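Local atomic coordinates of C-domain type II peptide synthetase (PDB entry 4ZNM), a protein that is a condensation domain of the peptide synthetase family, built from two alpha/beta lobes that each pack helices against a mixed beta sheet. Residues A[269-273]-A[370-374]; A[273-278]-A[329-333]; A[136-140]-A[151-156]; A[63-67]-A[171-175]. All coordinates share one frame. Numbering follows the deposited sequence.

Interaction 1 (A[269-273]-A[370-374])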
loop_
_atom_site.group_PDB
_atom_site.type_symbol
_atom_site.label_atom_id
_atom_site.label_comp_id
_atom_site.label_asym_id
_atom_site.label_seq_id
_atom_site.Cartn_x
_atom_site.Cartn_y
_atom_site.Cartn_z
ATOM N N PHE A 269 -12.900 -4.695 -6.819
ATOM C CA PHE A 269 -12.039 -5.263 -5.798
ATOM C C PHE A 269 -12.646 -6.492 -5.152
ATOM O O PHE A 269 -11.929 -7.449 -4.856
ATOM C CB PHE A 269 -11.715 -4.279 -4.694
ATOM C CG PHE A 269 -10.804 -4.858 -3.677
ATOM C CD1 PHE A 269 -9.510 -5.183 -4.031
ATOM C CD2 PHE A 269 -11.241 -5.145 -2.400
ATOM C CE1 PHE A 269 -8.649 -5.730 -3.114
ATOM C CE2 PHE A 269 -10.379 -5.708 -1.476
ATOM C CZ PHE A 269 -9.089 -5.998 -1.835
HETATM N N MSE A 270 -13.954 -6.456 -4.888
HETATM C CA MSE A 270 -14.634 -7.595 -4.282
HETATM C C MSE A 270 -14.517 -8.801 -5.180
HETATM O O MSE A 270 -14.324 -9.899 -4.694
HETATM C CB MSE A 270 -16.097 -7.316 -4.032
HETATM C CG MSE A 270 -16.383 -6.397 -2.897
HETATM SE SE MSE A 270 -18.268 -5.873 -2.894
HETATM C CE MSE A 270 -18.021 -4.601 -1.428
ATOM N N THR A 271 -14.692 -8.604 -6.488
ATOM C CA THR A 271 -14.492 -9.682 -7.471
ATOM C C THR A 271 -13.075 -10.271 -7.420
ATOM O O THR A 271 -12.895 -11.493 -7.393
ATOM C CB THR A 271 -14.773 -9.186 -8.900
ATOM O OG1 THR A 271 -16.091 -8.615 -8.957
ATOM C CG2 THR A 271 -14.685 -10.341 -9.901
HETATM N N MSE A 272 -12.058 -9.416 -7.427
HETATM C CA MSE A 272 -10.686 -9.904 -7.407
HETATM C C MSE A 272 -10.346 -10.581 -6.050
HETATM O O MSE A 272 -9.648 -11.608 -6.008
HETATM C CB MSE A 272 -9.724 -8.751 -7.738
HETATM C CG MSE A 272 -9.848 -8.294 -9.282
HETATM SE SE MSE A 272 -8.596 -6.927 -9.565
HETATM C CE MSE A 272 -7.000 -8.036 -9.704
ATOM N N PHE A 273 -10.913 -10.064 -4.968
ATOM C CA PHE A 273 -10.753 -10.692 -3.660
ATOM C C PHE A 273 -11.438 -12.051 -3.644
ATOM O O PHE A 273 -10.838 -13.038 -3.221
ATOM C CB PHE A 273 -11.313 -9.800 -2.526
ATOM C CG PHE A 273 -11.022 -10.336 -1.139
ATOM C CD1 PHE A 273 -9.786 -10.150 -0.559
ATOM C CD2 PHE A 273 -11.971 -11.011 -0.426
ATOM C CE1 PHE A 273 -9.509 -10.637 0.708
ATOM C CE2 PHE A 273 -11.701 -11.506 0.841
ATOM C CZ PHE A 273 -10.472 -11.318 1.401
ATOM N N VAL A 370 -1.836 -10.935 2.765
ATOM C CA VAL A 370 -2.774 -9.834 2.746
ATOM C C VAL A 370 -3.156 -9.542 1.287
ATOM O O VAL A 370 -2.303 -9.553 0.404
ATOM C CB VAL A 370 -2.150 -8.568 3.374
ATOM C CG1 VAL A 370 -3.124 -7.432 3.379
ATOM C CG2 VAL A 370 -1.681 -8.824 4.802
ATOM N N PHE A 371 -4.407 -9.205 1.054
ATOM C CA PHE A 371 -4.872 -8.878 -0.288
ATOM C C PHE A 371 -5.538 -7.512 -0.226
ATOM O O PHE A 371 -6.590 -7.371 0.373
ATOM C CB PHE A 371 -5.821 -9.958 -0.788
ATOM C CG PHE A 371 -6.108 -9.903 -2.284
ATOM C CD1 PHE A 371 -7.072 -9.061 -2.791
ATOM C CD2 PHE A 371 -5.429 -10.731 -3.156
ATOM C CE1 PHE A 371 -7.334 -9.015 -4.164
ATOM C CE2 PHE A 371 -5.682 -10.702 -4.529
ATOM C CZ PHE A 371 -6.642 -9.840 -5.031
ATOM N N GLN A 372 -4.899 -6.503 -0.814
ATOM C CA GLN A 372 -5.363 -5.126 -0.668
ATOM C C GLN A 372 -5.571 -4.405 -1.969
ATOM O O GLN A 372 -4.860 -4.619 -2.930
ATOM C CB GLN A 372 -4.376 -4.293 0.173
ATOM C CG GLN A 372 -3.250 -3.598 -0.537
ATOM C CD GLN A 372 -2.545 -2.594 0.361
ATOM O OE1 GLN A 372 -1.374 -2.750 0.659
ATOM N NE2 GLN A 372 -3.256 -1.551 0.781
ATOM N N ALA A 373 -6.521 -3.489 -1.942
ATOM C CA ALA A 373 -6.662 -2.487 -2.978
ATOM C C ALA A 373 -5.939 -1.239 -2.503
ATOM O O ALA A 373 -6.092 -0.808 -1.381
ATOM C CB ALA A 373 -8.153 -2.197 -3.262
ATOM N N VAL A 374 -5.133 -0.666 -3.371
ATOM C CA VAL A 374 -4.511 0.608 -3.105
ATOM C C VAL A 374 -5.584 1.673 -2.995
ATOM O O VAL A 374 -6.449 1.792 -3.860
ATOM C CB VAL A 374 -3.509 0.975 -4.219
ATOM C CG1 VAL A 374 -2.929 2.351 -3.979
ATOM C CG2 VAL A 374 -2.401 -0.022 -4.270
#

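Interaction 2 (A[273-278]-A[329-333])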
loop_
_atom_site.group_PDB
_atom_site.type_symbol
_atom_site.label_atom_id
_atom_site.label_comp_id
_atom_site.label_asym_id
_atom_site.label_seq_id
_atom_site.Cartn_x
_atom_site.Cartn_y
_atom_site.Cartn_z
ATOM N N PHE A 273 -10.913 -10.064 -4.968
ATOM C CA PHE A 273 -10.753 -10.692 -3.660
ATOM C C PHE A 273 -11.438 -12.051 -3.644
ATOM O O PHE A 273 -10.838 -13.038 -3.221
ATOM C CB PHE A 273 -11.313 -9.800 -2.526
ATOM C CG PHE A 273 -11.022 -10.336 -1.139
ATOM C CD1 PHE A 273 -9.786 -10.150 -0.559
ATOM C CD2 PHE A 273 -11.971 -11.011 -0.426
ATOM C CE1 PHE A 273 -9.509 -10.637 0.708
ATOM C CE2 PHE A 273 -11.701 -11.506 0.841
ATOM C CZ PHE A 273 -10.472 -11.318 1.401
ATOM N N ALA A 274 -12.684 -12.115 -4.115
ATOM C CA ALA A 274 -13.378 -13.411 -4.273
ATOM C C ALA A 274 -12.541 -14.429 -5.018
ATOM O O ALA A 274 -12.474 -15.596 -4.616
ATOM C CB ALA A 274 -14.707 -13.231 -5.002
ATOM N N ALA A 275 -11.946 -14.014 -6.141
ATOM C CA ALA A 275 -11.111 -14.926 -6.921
ATOM C C ALA A 275 -9.920 -15.408 -6.080
ATOM O O ALA A 275 -9.459 -16.545 -6.230
ATOM C CB ALA A 275 -10.618 -14.269 -8.188
ATOM N N TYR A 276 -9.401 -14.542 -5.221
ATOM C CA TYR A 276 -8.278 -14.941 -4.339
ATOM C C TYR A 276 -8.732 -16.030 -3.367
ATOM O O TYR A 276 -8.012 -16.999 -3.088
ATOM C CB TYR A 276 -7.731 -13.739 -3.573
ATOM C CG TYR A 276 -6.461 -14.036 -2.828
ATOM C CD1 TYR A 276 -5.381 -14.587 -3.486
ATOM C CD2 TYR A 276 -6.343 -13.769 -1.471
ATOM C CE1 TYR A 276 -4.220 -14.867 -2.832
ATOM C CE2 TYR A 276 -5.156 -14.032 -0.802
ATOM C CZ TYR A 276 -4.098 -14.567 -1.505
ATOM O OH TYR A 276 -2.903 -14.856 -0.900
ATOM N N GLN A 277 -9.944 -15.879 -2.865
ATOM C CA GLN A 277 -10.491 -16.871 -1.952
ATOM C C GLN A 277 -10.652 -18.199 -2.649
ATOM O O GLN A 277 -10.335 -19.268 -2.078
ATOM C CB GLN A 277 -11.818 -16.400 -1.383
ATOM C CG GLN A 277 -11.652 -15.187 -0.525
ATOM C CD GLN A 277 -12.902 -14.814 0.211
ATOM O OE1 GLN A 277 -13.128 -15.250 1.339
ATOM N NE2 GLN A 277 -13.715 -13.990 -0.409
ATOM N N VAL A 278 -11.137 -18.149 -3.885
ATOM C CA VAL A 278 -11.274 -19.361 -4.681
ATOM C C VAL A 278 -9.898 -20.003 -4.849
ATOM O O VAL A 278 -9.747 -21.216 -4.709
ATOM C CB VAL A 278 -11.948 -19.085 -6.042
ATOM C CG1 VAL A 278 -11.954 -20.313 -6.923
ATOM C CG2 VAL A 278 -13.386 -18.679 -5.836
ATOM N N VAL A 329 -19.720 -16.794 -4.431
ATOM C CA VAL A 329 -18.537 -16.392 -3.648
ATOM C C VAL A 329 -18.471 -14.857 -3.561
ATOM O O VAL A 329 -18.227 -14.285 -2.485
ATOM C CB VAL A 329 -17.227 -16.948 -4.235
ATOM C CG1 VAL A 329 -16.039 -16.492 -3.398
ATOM C CG2 VAL A 329 -17.230 -18.479 -4.235
ATOM N N VAL A 330 -18.695 -14.190 -4.694
ATOM C CA VAL A 330 -18.601 -12.733 -4.745
ATOM C C VAL A 330 -19.681 -12.121 -3.849
ATOM O O VAL A 330 -19.428 -11.162 -3.115
ATOM C CB VAL A 330 -18.715 -12.208 -6.200
ATOM C CG1 VAL A 330 -18.590 -10.683 -6.245
ATOM C CG2 VAL A 330 -17.641 -12.817 -7.065
ATOM N N LEU A 331 -20.885 -12.678 -3.887
ATOM C CA LEU A 331 -21.971 -12.119 -3.095
ATOM C C LEU A 331 -21.700 -12.277 -1.593
ATOM O O LEU A 331 -21.952 -11.353 -0.825
ATOM C CB LEU A 331 -23.293 -12.772 -3.465
ATOM C CG LEU A 331 -23.813 -12.418 -4.860
ATOM C CD1 LEU A 331 -25.015 -13.277 -5.156
ATOM C CD2 LEU A 331 -24.167 -10.943 -5.021
ATOM N N ARG A 332 -21.159 -13.425 -1.183
ATOM C CA ARG A 332 -20.761 -13.625 0.218
ATOM C C ARG A 332 -19.643 -12.673 0.599
ATOM O O ARG A 332 -19.635 -12.124 1.693
ATOM C CB ARG A 332 -20.352 -15.059 0.446
ATOM C CG ARG A 332 -21.585 -15.980 0.378
ATOM C CD ARG A 332 -21.208 -17.406 0.631
ATOM N NE ARG A 332 -22.297 -18.305 0.284
ATOM C CZ ARG A 332 -22.290 -19.613 0.510
ATOM N NH1 ARG A 332 -21.238 -20.184 1.087
ATOM N NH2 ARG A 332 -23.328 -20.358 0.134
ATOM N N THR A 333 -18.735 -12.439 -0.338
ATOM C CA THR A 333 -17.642 -11.516 -0.096
ATOM C C THR A 333 -18.213 -10.138 0.158
ATOM O O THR A 333 -17.745 -9.435 1.056
ATOM C CB THR A 333 -16.662 -11.482 -1.274
ATOM O OG1 THR A 333 -16.014 -12.750 -1.365
ATOM C CG2 THR A 333 -15.610 -10.372 -1.118
#

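Interaction 3 (A[136-140]-A[151-156])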
loop_
_atom_site.group_PDB
_atom_site.type_symbol
_atom_site.label_atom_id
_atom_site.label_comp_id
_atom_site.label_asym_id
_atom_site.label_seq_id
_atom_site.Cartn_x
_atom_site.Cartn_y
_atom_site.Cartn_z
ATOM N N LEU A 136 12.710 12.049 5.801
ATOM C CA LEU A 136 11.716 11.009 5.666
ATOM C C LEU A 136 11.098 10.998 4.262
ATOM O O LEU A 136 10.224 10.176 3.967
ATOM C CB LEU A 136 10.640 11.227 6.715
ATOM C CG LEU A 136 11.140 11.090 8.163
ATOM C CD1 LEU A 136 9.983 11.392 9.090
ATOM C CD2 LEU A 136 11.688 9.707 8.403
ATOM N N LEU A 137 11.540 11.933 3.406
ATOM C CA LEU A 137 11.073 12.022 2.025
ATOM C C LEU A 137 12.275 12.419 1.195
ATOM O O LEU A 137 12.942 13.368 1.550
ATOM C CB LEU A 137 9.959 13.061 1.869
ATOM C CG LEU A 137 9.519 13.456 0.454
ATOM C CD1 LEU A 137 8.716 12.335 -0.237
ATOM C CD2 LEU A 137 8.666 14.756 0.466
ATOM N N ARG A 138 12.553 11.680 0.131
ATOM C CA ARG A 138 13.545 12.097 -0.853
ATOM C C ARG A 138 12.941 12.123 -2.241
ATOM O O ARG A 138 11.929 11.469 -2.495
ATOM C CB ARG A 138 14.735 11.167 -0.884
ATOM C CG ARG A 138 15.585 11.217 0.349
ATOM C CD ARG A 138 16.949 10.548 0.129
ATOM N NE ARG A 138 16.885 9.084 0.162
ATOM C CZ ARG A 138 16.845 8.290 -0.907
ATOM N NH1 ARG A 138 16.815 6.961 -0.727
ATOM N NH2 ARG A 138 16.848 8.811 -2.146
ATOM N N ALA A 139 13.614 12.826 -3.144
ATOM C CA ALA A 139 13.177 12.907 -4.528
ATOM C C ALA A 139 14.342 12.761 -5.479
ATOM O O ALA A 139 15.442 13.312 -5.258
ATOM C CB ALA A 139 12.488 14.209 -4.780
ATOM N N VAL A 140 14.077 12.043 -6.554
ATOM C CA VAL A 140 15.031 11.871 -7.624
ATOM C C VAL A 140 14.296 12.249 -8.931
ATOM O O VAL A 140 13.272 11.671 -9.267
ATOM C CB VAL A 140 15.567 10.441 -7.671
ATOM C CG1 VAL A 140 16.558 10.282 -8.790
ATOM C CG2 VAL A 140 16.203 10.069 -6.333
ATOM N N LEU A 151 9.681 11.907 -12.196
ATOM C CA LEU A 151 9.957 12.298 -10.830
ATOM C C LEU A 151 9.663 11.114 -9.911
ATOM O O LEU A 151 8.524 10.620 -9.904
ATOM C CB LEU A 151 9.096 13.483 -10.429
ATOM C CG LEU A 151 9.299 13.908 -8.964
ATOM C CD1 LEU A 151 10.755 14.295 -8.637
ATOM C CD2 LEU A 151 8.332 15.003 -8.594
ATOM N N VAL A 152 10.667 10.665 -9.163
ATOM C CA VAL A 152 10.482 9.580 -8.191
ATOM C C VAL A 152 10.532 10.114 -6.771
ATOM O O VAL A 152 11.488 10.757 -6.366
ATOM C CB VAL A 152 11.533 8.475 -8.323
ATOM C CG1 VAL A 152 11.270 7.341 -7.314
ATOM C CG2 VAL A 152 11.566 7.936 -9.753
ATOM N N LEU A 153 9.478 9.840 -6.021
ATOM C CA LEU A 153 9.479 10.123 -4.607
ATOM C C LEU A 153 9.560 8.850 -3.764
ATOM O O LEU A 153 8.974 7.795 -4.086
ATOM C CB LEU A 153 8.230 10.907 -4.240
ATOM C CG LEU A 153 7.974 12.179 -5.054
ATOM C CD1 LEU A 153 6.705 12.868 -4.496
ATOM C CD2 LEU A 153 9.196 13.104 -5.012
ATOM N N ILE A 154 10.274 8.965 -2.663
ATOM C CA ILE A 154 10.359 7.889 -1.700
ATOM C C ILE A 154 10.185 8.448 -0.310
ATOM O O ILE A 154 10.736 9.483 0.036
ATOM C CB ILE A 154 11.669 7.142 -1.831
ATOM C CG1 ILE A 154 11.714 6.004 -0.816
ATOM C CG2 ILE A 154 12.821 8.089 -1.690
ATOM C CD1 ILE A 154 12.904 5.094 -1.018
ATOM N N ALA A 155 9.381 7.747 0.473
ATOM C CA ALA A 155 9.049 8.185 1.813
ATOM C C ALA A 155 8.972 6.984 2.723
ATOM O O ALA A 155 8.579 5.892 2.300
ATOM C CB ALA A 155 7.721 8.911 1.806
ATOM N N HIS A 156 9.313 7.189 3.984
ATOM C CA HIS A 156 9.217 6.108 4.926
ATOM C C HIS A 156 7.749 5.774 5.143
ATOM O O HIS A 156 6.891 6.648 5.269
ATOM C CB HIS A 156 9.903 6.438 6.244
ATOM C CG HIS A 156 10.315 5.208 6.980
ATOM N ND1 HIS A 156 9.466 4.518 7.821
ATOM C CD2 HIS A 156 11.461 4.490 6.928
ATOM C CE1 HIS A 156 10.088 3.440 8.279
ATOM N NE2 HIS A 156 11.300 3.404 7.750
#

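Interaction 4 (A[63-67]-A[171-175])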
loop_
_atom_site.group_PDB
_atom_site.type_symbol
_atom_site.label_atom_id
_atom_site.label_comp_id
_atom_site.label_asym_id
_atom_site.label_seq_id
_atom_site.Cartn_x
_atom_site.Cartn_y
_atom_site.Cartn_z
ATOM N N LEU A 63 12.077 23.509 -7.915
ATOM C CA LEU A 63 11.462 22.252 -7.529
ATOM C C LEU A 63 12.050 21.779 -6.203
ATOM O O LEU A 63 11.322 21.252 -5.360
ATOM C CB LEU A 63 11.636 21.178 -8.609
ATOM C CG LEU A 63 10.938 19.867 -8.296
ATOM C CD1 LEU A 63 9.419 20.021 -8.337
ATOM C CD2 LEU A 63 11.350 18.797 -9.290
ATOM N N ARG A 64 13.344 22.014 -5.997
ATOM C CA ARG A 64 13.998 21.626 -4.763
ATOM C C ARG A 64 13.448 22.438 -3.600
ATOM O O ARG A 64 13.151 21.901 -2.523
ATOM C CB ARG A 64 15.490 21.803 -4.882
ATOM C CG ARG A 64 16.234 21.490 -3.627
ATOM C CD ARG A 64 17.731 21.447 -3.915
ATOM N NE ARG A 64 18.267 22.759 -4.143
ATOM C CZ ARG A 64 18.725 23.222 -5.314
ATOM N NH1 ARG A 64 19.176 24.460 -5.396
ATOM N NH2 ARG A 64 18.713 22.480 -6.408
ATOM N N GLU A 65 13.313 23.731 -3.809
ATOM C CA GLU A 65 12.697 24.594 -2.800
ATOM C C GLU A 65 11.283 24.130 -2.462
ATOM O O GLU A 65 10.907 24.110 -1.295
ATOM C CB GLU A 65 12.655 26.043 -3.273
ATOM C CG GLU A 65 13.987 26.770 -3.292
ATOM C CD GLU A 65 13.923 28.122 -4.032
ATOM O OE1 GLU A 65 12.965 28.356 -4.810
ATOM O OE2 GLU A 65 14.841 28.946 -3.833
ATOM N N ALA A 66 10.507 23.759 -3.473
ATOM C CA ALA A 66 9.154 23.282 -3.250
ATOM C C ALA A 66 9.149 22.024 -2.388
ATOM O O ALA A 66 8.255 21.815 -1.587
ATOM C CB ALA A 66 8.461 23.023 -4.591
ATOM N N LEU A 67 10.128 21.155 -2.593
ATOM C CA LEU A 67 10.227 19.938 -1.803
ATOM C C LEU A 67 10.478 20.260 -0.319
ATOM O O LEU A 67 9.880 19.639 0.573
ATOM C CB LEU A 67 11.329 19.036 -2.347
ATOM C CG LEU A 67 11.176 17.635 -1.758
ATOM C CD1 LEU A 67 10.369 16.806 -2.723
ATOM C CD2 LEU A 67 12.515 17.011 -1.434
ATOM N N ASP A 171 0.593 18.536 -3.697
ATOM C CA ASP A 171 1.062 19.690 -2.963
ATOM C C ASP A 171 2.378 20.202 -3.558
ATOM O O ASP A 171 2.565 21.401 -3.705
ATOM C CB ASP A 171 1.253 19.326 -1.505
ATOM C CG ASP A 171 -0.079 19.148 -0.744
ATOM O OD1 ASP A 171 -1.177 19.236 -1.362
ATOM O OD2 ASP A 171 -0.001 18.923 0.486
ATOM N N LEU A 172 3.289 19.283 -3.850
ATOM C CA LEU A 172 4.621 19.643 -4.349
ATOM C C LEU A 172 4.546 20.429 -5.638
ATOM O O LEU A 172 5.166 21.477 -5.772
ATOM C CB LEU A 172 5.463 18.402 -4.585
ATOM C CG LEU A 172 6.784 18.630 -5.313
ATOM C CD1 LEU A 172 7.698 19.416 -4.393
ATOM C CD2 LEU A 172 7.396 17.320 -5.736
ATOM N N LEU A 173 3.790 19.902 -6.598
ATOM C CA LEU A 173 3.709 20.543 -7.902
ATOM C C LEU A 173 2.891 21.836 -7.860
ATOM O O LEU A 173 3.151 22.764 -8.635
ATOM C CB LEU A 173 3.162 19.540 -8.920
ATOM C CG LEU A 173 4.166 18.350 -9.042
ATOM C CD1 LEU A 173 3.689 17.401 -10.087
ATOM C CD2 LEU A 173 5.563 18.797 -9.429
ATOM N N ASN A 174 1.956 21.929 -6.926
ATOM C CA ASN A 174 1.220 23.185 -6.705
ATOM C C ASN A 174 2.134 24.255 -6.101
ATOM O O ASN A 174 2.175 25.382 -6.570
ATOM C CB ASN A 174 0.029 22.921 -5.790
ATOM C CG ASN A 174 -0.725 24.178 -5.411
ATOM O OD1 ASN A 174 -0.245 25.006 -4.635
ATOM N ND2 ASN A 174 -1.938 24.300 -5.925
ATOM N N LEU A 175 2.880 23.893 -5.055
ATOM C CA LEU A 175 3.786 24.850 -4.418
ATOM C C LEU A 175 4.893 25.292 -5.416
ATOM O O LEU A 175 5.319 26.446 -5.417
ATOM C CB LEU A 175 4.408 24.237 -3.154
ATOM C CG LEU A 175 3.366 23.995 -2.043
ATOM C CD1 LEU A 175 3.949 23.157 -0.963
ATOM C CD2 LEU A 175 2.803 25.329 -1.450
#

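Interaction 1 (A[269-273]-A[370-374])
An aromatic cluster of Phe269, Phe273 and Phe371 joins a helix to a beta sheet in the C-terminal lobe of this condensation domain. Helix 268-284 supplies residues 269-273. Strand 366-373 of a mixed sheet supplies the partner. The two run nearly antiparallel, at 162°, with their short axes 9.5 Å apart at closest approach, a spacing that leaves room for one layer of side chains. Phe371 and Ala373 both point toward the helix, as alternate residues of a strand do, while Gln372 between them points away. The Phe371 ring lies near both helix rings. Its centroid is 5.8 Å from that of Phe269, with planes at 35°, and 5.9 Å from that of Phe273, with planes at 70°. Phe371 CE1 is 3.7 Å from Phe269 CE1, and Phe371 CD1 is 3.7 Å from Phe273 CD1. Met272, modelled as selenomethionine, adds its CB at 4.2 Å from Phe371 CZ. Tyr276 stacks on Phe371 and extends the aromatic core. The Phe371 carbonyl accepts a hydrogen bond from Thr293. At the other end of the contact Ala373 makes a CH-pi contact, with its CB over the face of the Phe269 ring, 3.7 Å from the centroid.

Interaction 2 (A[273-278]-A[329-333])
Apolar packing dominates the crossing of residues 273-278 on helix 268-284 with residues 329-333 on helix 326-335. Ala274 sits at the crossing. Ala274 CA and Val330 CA are the nearest pair, 5.3 Å apart. The small side chain of Ala274 lets the axes come within 9.1 Å at an angle of 116°. Ala274 CB lies 3.6 Å from Val330 CG2 and 3.9 Å from Val329 CG1. One turn later, Val278 CG2 reaches Val329 CG2 at 4.2 Å. Phe273 closes the other end, with CD2 3.8 Å from the methyl CG2 of Thr333.

The polar part is small and centres on Thr333. Its OG1 donates a hydrogen bond to Val329 O at 2.9 Å, one turn back in its own helix. Gln277 NE2 lies 2.8 Å from Thr333 OG1.

All seven touching residues are buried between further elements of the lobe. Helix 435-454 packs on Ala275, Tyr276 and Val278. Strand 312-319 meets Phe273 and Gln277, as does strand 288-295. Helix 326-335 thus packs beside helix 268-284, which itself lies against the sheet through Tyr276 and Phe371.

Interaction 3 (A[136-140]-A[151-156])
Leu137, Ala139, Leu153 and Ala155 form the apolar centre on one face of two antiparallel strands. Ala139 CB lies 3.5 Å from Leu153 CD2, and Leu137 CD1 lies 4.1 Å from Ala155 CB. Helix 162-180 covers Leu153 and Ala155. Val140, Val152, Arg138 and Ile154 occupy the other face, where helix 110-125 packs on the two valines. The Arg138 guanidinium has Ile154 CG2 over one face, and its NH1 is hydrogen-bonded to Thr127 and Gly128. The backbones are tightly paired. Arg138 with Ile154 and Val140 with Val152 are hydrogen-bonded pairs, and their four N-to-O distances span 2.8 to 3.0 Å. His156 N to Leu136 O, at 3.1 Å, adds one more bond at the end. There His156 hydrogen-bonds Thr158 and Gly43 through its ring. This is a beta hairpin, strands 137-143 and 148-156, and it leads directly into the HHxxxD signature of condensation domains, whose first histidine is His156.

Interaction 4 (A[63-67]-A[171-175])
Two helices cross steeply here. The axes of residues 63-67, on helix 60-73, and residues 171-175, on helix 162-180, approach to 8.8 Å, with 127° between their directions. The nearest CA atoms are those of Ala66 and Leu175, 5.7 Å apart. Each segment keeps its own helical hydrogen bond, Leu67 N to Leu63 O at 3.0 Å and Leu175 N to Asp171 O at 2.9 Å.

Leu172 makes the largest contribution, with 82 Å² covered by the other segment. Its CD1 lies 3.7 Å from Ala66 CB, 3.5 Å from Leu67 N and 4.1 Å from Leu67 CD1, so this one methyl rests close on the backbone of the opposite helix. Leu63 closes one flank, with CD1 4.2 Å from both Leu172 CG and Leu173 CD2. Leu175 meets the alanine more loosely, with its CB 4.5 Å from Ala66 CB. Ala66 points toward the other helix, and its short side chain makes room for Leu172.

Asp171, which does not touch 63-67, makes a salt bridge with Arg73, further along helix 60-73, and hydrogen-bonds His74. Between the two segments themselves the contact is made by leucine and alanine alone, so they are held by close apolar packing rather than by directional bonds.

In the fold
The four contacts form two pairs on opposite sides of the chain's centre. Interactions 1 and 2 share Phe273 and helix 268-284, and their centres are 10 Å apart. They also touch through Phe371 CD2 and Tyr276 CG, at 3.5 Å. Interactions 3 and 4 lie 13 Å apart between centres. Leu151 CD2 packs on Leu172 CD2 at 3.8 Å, and Ala139 CB on Leu67 CD1 at 3.9 Å. The helix pair thus rests on the hairpin sheet. The pairs do not touch: interactions 1 and 3 are about 13 Å apart at nearest atoms. A sodium ion, bound at Ser130, Glu133 and Pro135, lies about 4 Å from the Leu136 side chain in interaction 3.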